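Local coordinates for protein copper-containing nitrite reductase (Thermus scotoductus, PDB 6HBE) that probably reduces nitrite to nitric oxide using electrons from cytochrome c, working as a homotrimeric, three-domain copper enzyme, at residues Asp312-Ala317 / His431-Gly436; Phe373-Val378 / Gly388-Val393; Glu401-Pro406 / Tyr414-Thr419. All coordinates share one frame; numbering follows the deposited sequence.

All three interactions gather in or against the plastocyanin/azurin-like C-terminal part of the chain. Along the sequence, interaction 2 and then interaction 3 follow in series inside the long loop that interaction 1 closes. Interactions 1 and 2 have centres about 13 Å apart and meet at one copper ion, bound by His431 from the first and His390 from the second. Interaction 3 lies about 14 Å from interaction 2, centre to centre, and about 19 Å from interaction 1. Strands 370-375 and 413-417, neighbours in one sheet, connect interactions 2 and 3. In space the contacts lead from loop 312-317, after strand 309-311 of an earlier domain, past the copper to the surface of the C-terminal domain.

Interaction 1. Residues Asp312-Ala317 / His431-Gly436; sequences DPYGLA and HPYMKG. With CU (copper (II) ion), chain L.
Tyr433 sets the CD1-CE1 side of its ring against one face of the Tyr314 ring, a T-shaped pair with centroids 5.0 Å apart and planes at 72°. Its CG, in the crowded position between backbone N and carbonyl carbon (chi1 58°), brings the ring there. The contact falls near the rim of that face, with Tyr433 CD1 3.7 Å from Tyr314 CG, while Pro313 CG lies over the centre of the opposite face. Both hydroxyls are tied elsewhere, Tyr314 OH to Ala124 O and Tyr433 OH to Glu385 and Asn356. Tyr433 belongs to the copper-ligand loop of a cupredoxin domain: a type I turn from His431 to Met434 is closed by Met434 N to His431 O at 2.9 Å. His431 ND1 binds the copper at 2.0 Å, and Met434, also of the site, places SD 3.0 Å from it. Lys435 N gives a weak, 3.3 Å hydrogen bond to Tyr314 O, and a water donates to Asp312 OD2 and Tyr433 O. Leu316 packs CD1 3.7 Å from Lys435 CD and CD2 3.9 Å from Gly436 CA. An alanine here lacks CG and both methyls, so Lys435 CD and Gly436 CA would probably lose this apolar cover.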
loop_
_atom_site.group_PDB
_atom_site.type_symbol
_atom_site.label_atom_id
_atom_site.label_comp_id
_atom_site.label_asym_id
_atom_site.label_seq_id
_atom_site.Cartn_x
_atom_site.Cartn_y
_atom_site.Cartn_z
ATOM N N ASP C 312 11.805 -18.117 0.306
ATOM C CA ASP C 312 11.053 -18.830 1.333
ATOM C C ASP C 312 10.595 -17.851 2.414
ATOM O O ASP C 312 11.406 -17.413 3.213
ATOM C CB ASP C 312 11.929 -19.945 1.944
ATOM C CG ASP C 312 11.186 -20.802 2.971
ATOM O OD1 ASP C 312 10.020 -20.524 3.379
ATOM O OD2 ASP C 312 11.765 -21.821 3.353
ATOM N N PRO C 313 9.290 -17.521 2.461
ATOM C CA PRO C 313 8.908 -16.515 3.439
ATOM C C PRO C 313 9.150 -16.930 4.905
ATOM O O PRO C 313 9.552 -16.084 5.713
ATOM C CB PRO C 313 7.413 -16.312 3.162
ATOM C CG PRO C 313 6.972 -17.554 2.476
ATOM C CD PRO C 313 8.133 -18.004 1.680
ATOM N N TYR C 314 8.949 -18.211 5.202
ATOM C CA TYR C 314 9.018 -18.753 6.566
ATOM C C TYR C 314 10.432 -19.166 7.051
ATOM O O TYR C 314 10.701 -19.154 8.249
ATOM C CB TYR C 314 8.156 -19.973 6.656
ATOM C CG TYR C 314 6.744 -19.855 6.072
ATOM C CD1 TYR C 314 5.823 -18.959 6.580
ATOM C CD2 TYR C 314 6.354 -20.654 5.003
ATOM C CE1 TYR C 314 4.540 -18.893 6.062
ATOM C CE2 TYR C 314 5.074 -20.598 4.493
ATOM C CZ TYR C 314 4.181 -19.726 5.013
ATOM O OH TYR C 314 2.903 -19.692 4.488
ATOM N N GLY C 315 11.305 -19.543 6.130
ATOM C CA GLY C 315 12.568 -20.247 6.454
ATOM C C GLY C 315 13.772 -19.639 5.790
ATOM O O GLY C 315 13.777 -18.451 5.473
ATOM N N LEU C 316 14.813 -20.451 5.588
ATOM C CA LEU C 316 16.068 -19.968 5.038
ATOM C C LEU C 316 15.957 -19.830 3.506
ATOM O O LEU C 316 15.461 -20.725 2.820
ATOM C CB LEU C 316 17.216 -20.921 5.409
ATOM C CG LEU C 316 17.435 -21.180 6.911
ATOM C CD1 LEU C 316 18.592 -22.168 7.103
ATOM C CD2 LEU C 316 17.705 -19.899 7.694
ATOM N N ALA C 317 16.437 -18.714 2.978
ATOM C CA ALA C 317 16.418 -18.456 1.535
ATOM C C ALA C 317 17.831 -18.457 0.984
ATOM O O ALA C 317 18.773 -18.383 1.772
ATOM C CB ALA C 317 15.749 -17.119 1.280
ATOM N N HIS C 431 5.640 -24.222 14.984
ATOM C CA HIS C 431 5.626 -24.152 13.514
ATOM C C HIS C 431 7.012 -24.554 12.985
ATOM O O HIS C 431 7.864 -23.698 12.712
ATOM C CB HIS C 431 5.273 -22.711 13.060
ATOM C CG HIS C 431 4.107 -22.106 13.782
ATOM N ND1 HIS C 431 4.246 -21.189 14.811
ATOM C CD2 HIS C 431 2.776 -22.287 13.618
ATOM C CE1 HIS C 431 3.051 -20.828 15.235
ATOM N NE2 HIS C 431 2.143 -21.488 14.539
ATOM N N PRO C 432 7.261 -25.876 12.824
ATOM C CA PRO C 432 8.654 -26.335 12.601
ATOM C C PRO C 432 9.318 -25.935 11.274
ATOM O O PRO C 432 10.527 -26.052 11.155
ATOM C CB PRO C 432 8.574 -27.868 12.756
ATOM C CG PRO C 432 7.117 -28.218 12.792
ATOM C CD PRO C 432 6.277 -26.974 12.832
ATOM N N TYR C 433 8.515 -25.463 10.321
ATOM C CA TYR C 433 8.972 -24.864 9.043
ATOM C C TYR C 433 9.529 -23.421 9.184
ATOM O O TYR C 433 10.186 -22.930 8.268
ATOM C CB TYR C 433 7.849 -24.922 7.977
ATOM C CG TYR C 433 6.582 -24.233 8.406
ATOM C CD1 TYR C 433 6.397 -22.862 8.199
ATOM C CD2 TYR C 433 5.571 -24.936 9.053
ATOM C CE1 TYR C 433 5.229 -22.228 8.628
ATOM C CE2 TYR C 433 4.439 -24.316 9.493
ATOM C CZ TYR C 433 4.258 -22.954 9.278
ATOM O OH TYR C 433 3.092 -22.373 9.750
ATOM N N MET C 434 9.288 -22.753 10.315
ATOM C CA MET C 434 9.995 -21.492 10.641
ATOM C C MET C 434 11.423 -21.784 11.013
ATOM O O MET C 434 11.665 -22.584 11.928
ATOM C CB MET C 434 9.401 -20.805 11.859
ATOM C CG MET C 434 8.019 -20.256 11.647
ATOM S SD MET C 434 7.320 -19.446 13.107
ATOM C CE MET C 434 8.512 -18.217 13.522
ATOM N N LYS C 435 12.366 -21.113 10.371
ATOM C CA LYS C 435 13.786 -21.414 10.587
ATOM C C LYS C 435 14.676 -20.191 10.495
ATOM O O LYS C 435 14.491 -19.328 9.626
ATOM C CB LYS C 435 14.270 -22.478 9.580
ATOM C CG LYS C 435 15.700 -22.983 9.849
ATOM C CD LYS C 435 16.121 -24.148 8.951
ATOM C CE LYS C 435 15.412 -25.444 9.311
ATOM N NZ LYS C 435 15.903 -26.577 8.478
ATOM N N GLY C 436 15.677 -20.145 11.375
ATOM C CA GLY C 436 16.670 -19.079 11.398
ATOM C C GLY C 436 18.041 -19.560 11.845
ATOM O O GLY C 436 18.186 -20.716 12.283
HETATM CU CU CU L . 5.932 -20.419 15.578
HETATM O O HOH W 1 10.354 -23.453 5.462
HETATM O O HOH W 2 12.734 -17.125 8.923
#

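Interaction 2. Residues Phe373-Val378 / Gly388-Val393. With CU (copper (II) ion), chain L.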
loop_
_atom_site.group_PDB
_atom_site.type_symbol
_atom_site.label_atom_id
_atom_site.label_comp_id
_atom_site.label_asym_id
_atom_site.label_seq_id
_atom_site.Cartn_x
_atom_site.Cartn_y
_atom_site.Cartn_z
ATOM N N PHE C 373 14.834 -11.709 21.423
ATOM C CA PHE C 373 13.690 -12.180 20.632
ATOM C C PHE C 373 12.427 -11.409 21.059
ATOM O O PHE C 373 12.153 -11.248 22.276
ATOM C CB PHE C 373 13.440 -13.687 20.814
ATOM C CG PHE C 373 14.402 -14.565 20.064
ATOM C CD1 PHE C 373 14.164 -14.914 18.742
ATOM C CD2 PHE C 373 15.568 -15.039 20.674
ATOM C CE1 PHE C 373 15.053 -15.724 18.036
ATOM C CE2 PHE C 373 16.463 -15.846 19.969
ATOM C CZ PHE C 373 16.216 -16.195 18.651
ATOM N N VAL C 374 11.670 -10.902 20.078
ATOM C CA VAL C 374 10.362 -10.263 20.374
ATOM C C VAL C 374 9.309 -10.818 19.423
ATOM O O VAL C 374 9.572 -10.949 18.236
ATOM C CB VAL C 374 10.446 -8.699 20.301
ATOM C CG1 VAL C 374 10.883 -8.201 18.920
ATOM C CG2 VAL C 374 9.110 -8.064 20.676
ATOM N N ASN C 375 8.128 -11.160 19.935
ATOM C CA ASN C 375 7.064 -11.659 19.087
ATOM C C ASN C 375 6.189 -10.502 18.591
ATOM O O ASN C 375 5.428 -9.929 19.363
ATOM C CB ASN C 375 6.208 -12.734 19.777
ATOM C CG ASN C 375 5.285 -13.464 18.801
ATOM O OD1 ASN C 375 5.268 -13.172 17.593
ATOM N ND2 ASN C 375 4.504 -14.394 19.306
ATOM N N GLU C 376 6.299 -10.199 17.298
ATOM C CA GLU C 376 5.468 -9.157 16.659
ATOM C C GLU C 376 4.144 -9.716 16.107
ATOM O O GLU C 376 3.227 -8.935 15.822
ATOM C CB GLU C 376 6.244 -8.425 15.550
ATOM C CG GLU C 376 7.299 -7.427 16.016
ATOM C CD GLU C 376 6.772 -6.280 16.916
ATOM O OE1 GLU C 376 5.546 -5.973 16.990
ATOM O OE2 GLU C 376 7.607 -5.632 17.587
ATOM N N ASP C 377 3.992 -11.039 15.984
ATOM C CA ASP C 377 2.676 -11.572 15.597
ATOM C C ASP C 377 1.699 -11.248 16.725
ATOM O O ASP C 377 2.088 -11.222 17.904
ATOM C CB ASP C 377 2.711 -13.077 15.263
ATOM C CG ASP C 377 3.136 -13.374 13.806
ATOM O OD1 ASP C 377 2.924 -12.523 12.894
ATOM O OD2 ASP C 377 3.687 -14.477 13.557
ATOM N N VAL C 378 0.446 -10.955 16.353
ATOM C CA VAL C 378 -0.548 -10.350 17.236
ATOM C C VAL C 378 -1.558 -11.365 17.801
ATOM O O VAL C 378 -1.922 -11.245 18.973
ATOM C CB VAL C 378 -1.290 -9.178 16.514
ATOM C CG1 VAL C 378 -2.122 -8.350 17.497
ATOM C CG2 VAL C 378 -0.275 -8.269 15.856
ATOM N N GLY C 388 -0.407 -17.645 16.675
ATOM C CA GLY C 388 0.775 -16.843 16.362
ATOM C C GLY C 388 1.748 -16.671 17.521
ATOM O O GLY C 388 2.645 -15.816 17.442
ATOM N N ARG C 389 1.579 -17.455 18.603
ATOM C CA ARG C 389 2.653 -17.678 19.562
ATOM C C ARG C 389 3.811 -18.404 18.905
ATOM O O ARG C 389 3.607 -19.217 18.008
ATOM C CB ARG C 389 2.173 -18.510 20.767
ATOM C CG ARG C 389 1.360 -17.749 21.791
ATOM C CD ARG C 389 1.092 -18.565 23.077
ATOM N NE ARG C 389 0.703 -19.944 22.765
ATOM C CZ ARG C 389 -0.523 -20.387 22.442
ATOM N NH1 ARG C 389 -1.586 -19.589 22.421
ATOM N NH2 ARG C 389 -0.695 -21.682 22.160
ATOM N N HIS C 390 5.021 -18.096 19.349
ATOM C CA HIS C 390 6.255 -18.692 18.835
ATOM C C HIS C 390 7.273 -18.905 19.942
ATOM O O HIS C 390 7.262 -18.189 20.965
ATOM C CB HIS C 390 6.942 -17.793 17.794
ATOM C CG HIS C 390 6.068 -17.449 16.643
ATOM N ND1 HIS C 390 5.643 -18.396 15.741
ATOM C CD2 HIS C 390 5.494 -16.280 16.274
ATOM C CE1 HIS C 390 4.857 -17.819 14.845
ATOM N NE2 HIS C 390 4.753 -16.535 15.142
ATOM N N ASP C 391 8.187 -19.851 19.687
ATOM C CA ASP C 391 9.422 -19.982 20.453
ATOM C C ASP C 391 10.575 -20.105 19.478
ATOM O O ASP C 391 10.384 -20.066 18.236
ATOM C CB ASP C 391 9.336 -21.155 21.479
ATOM C CG ASP C 391 9.220 -22.560 20.828
ATOM O OD1 ASP C 391 9.574 -22.762 19.644
ATOM O OD2 ASP C 391 8.803 -23.508 21.546
ATOM N N ALA C 392 11.787 -20.226 20.020
ATOM C CA ALA C 392 12.961 -20.518 19.214
ATOM C C ALA C 392 13.739 -21.648 19.924
ATOM O O ALA C 392 14.087 -21.478 21.091
ATOM C CB ALA C 392 13.831 -19.280 19.081
ATOM N N VAL C 393 13.987 -22.761 19.217
ATOM C CA VAL C 393 14.651 -23.986 19.767
ATOM C C VAL C 393 15.770 -24.449 18.808
ATOM O O VAL C 393 15.528 -24.716 17.620
ATOM C CB VAL C 393 13.633 -25.144 20.020
ATOM C CG1 VAL C 393 12.416 -24.663 20.795
ATOM C CG2 VAL C 393 13.140 -25.802 18.732
HETATM CU CU CU L . 5.932 -20.419 15.578
#
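The imidazole of His390 is held at both nitrogens: ND1 binds the copper at 2.0 Å, and NE2 donates a 2.8 Å hydrogen bond to Asp377 OD2. Asp377 OD2 lies close to the ring plane, while the carboxylate is turned 46° from the imidazole and offers the anti lone pair of that oxygen. This carboxylate is fixed in turn by the backbone, OD1 by Gly355 N and OD2 by Asn356 N. Such a second-shell charge would be expected to polarise the imidazole and strengthen ND1 as a donor to the metal. Asn375, its CG anti to the backbone N, crosses His390 at about a right angle, its amide plane 58° from the ring, and brings OD1 to the ring edge, 3.4 Å from His390 CD2. The arrangement belongs to a type 1 copper site in a cupredoxin fold, where the end of strand 370-375 backs the loop carrying a histidine ligand; Cys428, His431 and Met434 complete the site. Asn375 also locks that loop through its other branch: ND2 donates to Gly388 O at 3.0 Å, almost straight at 177° and on a carbonyl lone pair, and bonds Leu408 O besides. Its OD1 accepts from Asp377 N at 3.0 Å, an Asx turn that places the aspartate. The two segments run nearly antiparallel but diverge, from 5.7 Å between the CA atoms of Asp377 and Gly388 to 8.5 Å between those of Phe373 and Ala392. Across the wider end, Ala392 CB makes a CH-pi contact over the Phe373 ring, 4.2 Å from its centroid.

Interaction 3. Residues Glu401-Pro406 / Tyr414-Thr419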
loop_
_atom_site.group_PDB
_atom_site.type_symbol
_atom_site.label_atom_id
_atom_site.label_comp_id
_atom_site.label_asym_id
_atom_site.label_seq_id
_atom_site.Cartn_x
_atom_site.Cartn_y
_atom_site.Cartn_z
ATOM N N GLU C 401 26.615 -23.083 23.223
ATOM C CA GLU C 401 25.481 -22.413 23.878
ATOM C C GLU C 401 24.114 -22.589 23.174
ATOM O O GLU C 401 23.405 -21.620 22.943
ATOM C CB GLU C 401 25.806 -20.930 24.062
ATOM C CG GLU C 401 27.066 -20.647 24.881
ATOM C CD GLU C 401 27.463 -19.178 24.847
ATOM O OE1 GLU C 401 27.682 -18.632 23.745
ATOM O OE2 GLU C 401 27.570 -18.558 25.925
ATOM N N PRO C 402 23.716 -23.836 22.879
ATOM C CA PRO C 402 22.361 -24.027 22.338
ATOM C C PRO C 402 21.306 -23.505 23.325
ATOM O O PRO C 402 21.602 -23.345 24.510
ATOM C CB PRO C 402 22.274 -25.537 22.108
ATOM C CG PRO C 402 23.276 -26.127 23.070
ATOM C CD PRO C 402 24.385 -25.119 23.179
ATOM N N PHE C 403 20.107 -23.180 22.825
ATOM C CA PHE C 403 19.122 -22.438 23.618
ATOM C C PHE C 403 17.714 -22.891 23.285
ATOM O O PHE C 403 17.480 -23.544 22.243
ATOM C CB PHE C 403 19.286 -20.920 23.435
ATOM C CG PHE C 403 19.171 -20.442 21.987
ATOM C CD1 PHE C 403 17.915 -20.172 21.410
ATOM C CD2 PHE C 403 20.308 -20.239 21.213
ATOM C CE1 PHE C 403 17.816 -19.740 20.093
ATOM C CE2 PHE C 403 20.207 -19.794 19.890
ATOM C CZ PHE C 403 18.948 -19.548 19.335
ATOM N N VAL C 404 16.806 -22.591 24.212
ATOM C CA VAL C 404 15.374 -22.772 24.024
ATOM C C VAL C 404 14.701 -21.596 24.724
ATOM O O VAL C 404 15.006 -21.317 25.895
ATOM C CB VAL C 404 14.848 -24.178 24.490
ATOM C CG1 VAL C 404 15.045 -24.431 25.980
ATOM C CG2 VAL C 404 13.375 -24.358 24.126
ATOM N N THR C 405 13.827 -20.862 24.011
ATOM C CA THR C 405 13.150 -19.723 24.615
ATOM C C THR C 405 11.834 -20.257 25.103
ATOM O O THR C 405 11.377 -21.289 24.627
ATOM C CB THR C 405 12.880 -18.544 23.629
ATOM O OG1 THR C 405 11.792 -18.895 22.754
ATOM C CG2 THR C 405 14.118 -18.214 22.833
ATOM N N PRO C 406 11.204 -19.559 26.047
ATOM C CA PRO C 406 9.764 -19.796 26.298
ATOM C C PRO C 406 8.872 -19.511 25.069
ATOM O O PRO C 406 9.323 -18.915 24.095
ATOM C CB PRO C 406 9.417 -18.811 27.439
ATOM C CG PRO C 406 10.671 -18.110 27.827
ATOM C CD PRO C 406 11.757 -18.465 26.862
ATOM N N TYR C 414 12.371 -12.169 25.041
ATOM C CA TYR C 414 13.327 -13.060 25.742
ATOM C C TYR C 414 14.751 -12.758 25.307
ATOM O O TYR C 414 15.035 -12.758 24.108
ATOM C CB TYR C 414 12.987 -14.534 25.502
ATOM C CG TYR C 414 13.831 -15.507 26.325
ATOM C CD1 TYR C 414 13.597 -15.682 27.691
ATOM C CD2 TYR C 414 14.844 -16.249 25.726
ATOM C CE1 TYR C 414 14.371 -16.570 28.436
ATOM C CE2 TYR C 414 15.614 -17.140 26.450
ATOM C CZ TYR C 414 15.375 -17.290 27.799
ATOM O OH TYR C 414 16.153 -18.172 28.494
ATOM N N ARG C 415 15.638 -12.528 26.292
ATOM C CA ARG C 415 17.038 -12.179 26.059
ATOM C C ARG C 415 18.026 -13.344 26.312
ATOM O O ARG C 415 17.841 -14.170 27.231
ATOM C CB ARG C 415 17.428 -10.982 26.919
ATOM C CG ARG C 415 16.861 -9.671 26.416
ATOM C CD ARG C 415 17.319 -8.467 27.205
ATOM N NE ARG C 415 16.658 -7.236 26.735
ATOM C CZ ARG C 415 16.999 -5.997 27.095
ATOM N NH1 ARG C 415 18.013 -5.782 27.939
ATOM N NH2 ARG C 415 16.322 -4.951 26.612
ATOM N N ILE C 416 19.043 -13.402 25.459
ATOM C CA ILE C 416 20.134 -14.382 25.530
ATOM C C ILE C 416 21.439 -13.649 25.260
ATOM O O ILE C 416 21.553 -12.932 24.270
ATOM C CB ILE C 416 19.986 -15.486 24.461
ATOM C CG1 ILE C 416 18.711 -16.284 24.685
ATOM C CG2 ILE C 416 21.201 -16.409 24.459
ATOM C CD1 ILE C 416 18.327 -17.136 23.486
ATOM N N THR C 417 22.424 -13.830 26.136
ATOM C CA THR C 417 23.756 -13.252 25.938
ATOM C C THR C 417 24.708 -14.365 25.494
ATOM O O THR C 417 24.801 -15.398 26.180
ATOM C CB THR C 417 24.262 -12.618 27.243
ATOM O OG1 THR C 417 23.305 -11.653 27.700
ATOM C CG2 THR C 417 25.622 -11.929 27.047
ATOM N N PHE C 418 25.386 -14.158 24.361
ATOM C CA PHE C 418 26.318 -15.127 23.776
ATOM C C PHE C 418 27.771 -14.723 24.130
ATOM O O PHE C 418 28.200 -13.616 23.817
ATOM C CB PHE C 418 26.125 -15.225 22.238
ATOM C CG PHE C 418 24.818 -15.852 21.830
ATOM C CD1 PHE C 418 24.695 -17.227 21.725
ATOM C CD2 PHE C 418 23.710 -15.062 21.552
ATOM C CE1 PHE C 418 23.489 -17.812 21.361
ATOM C CE2 PHE C 418 22.501 -15.637 21.199
ATOM C CZ PHE C 418 22.389 -17.012 21.090
ATOM N N THR C 419 28.497 -15.610 24.816
ATOM C CA THR C 419 29.883 -15.321 25.303
ATOM C C THR C 419 31.025 -16.039 24.557
ATOM O O THR C 419 32.205 -15.689 24.733
ATOM C CB THR C 419 30.025 -15.698 26.803
ATOM O OG1 THR C 419 29.821 -17.111 26.961
ATOM C CG2 THR C 419 29.011 -14.912 27.667
#
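Segments 401-406 and 414-419 run antiparallel, their directions 173° apart, yet the paired CA atoms stay well separated, from 6.8 Å for Thr405 and Tyr414 to 8.3 Å for Phe403 and Ile416. That spacing fits side-chain packing across an edge of the cupredoxin beta sandwich: Phe403 and Thr405 make backbone bonds with Val394 and Ala392, whereas Tyr414 and Ile416 bond strand 370-375 of the other sheet. At one end Pro406 CD sits over the face of the Tyr414 ring, 3.5 Å from its centroid, a CH-pi contact. Thr405 comes in beside it, with CG2 3.6 Å from Tyr414 CD2. In the middle Ile416 CD1 makes an off-centre CH-pi contact with the Phe403 ring, 4.1 Å from the centroid. The Phe418 ring, its plane 76° from that of Phe403, brings CZ to 3.7 Å from Phe403 CE2, while its own face carries Ile416 CG2. Polar bonds close the far end, where the Glu401 side chain, extended at chi2 (171°), reaches Thr419. Glu401 OE2 takes two bonds there: Thr419 N approaches its syn lone pair at 3.3 Å, and Thr419 OG1 donates from above the carboxylate plane at 2.9 Å.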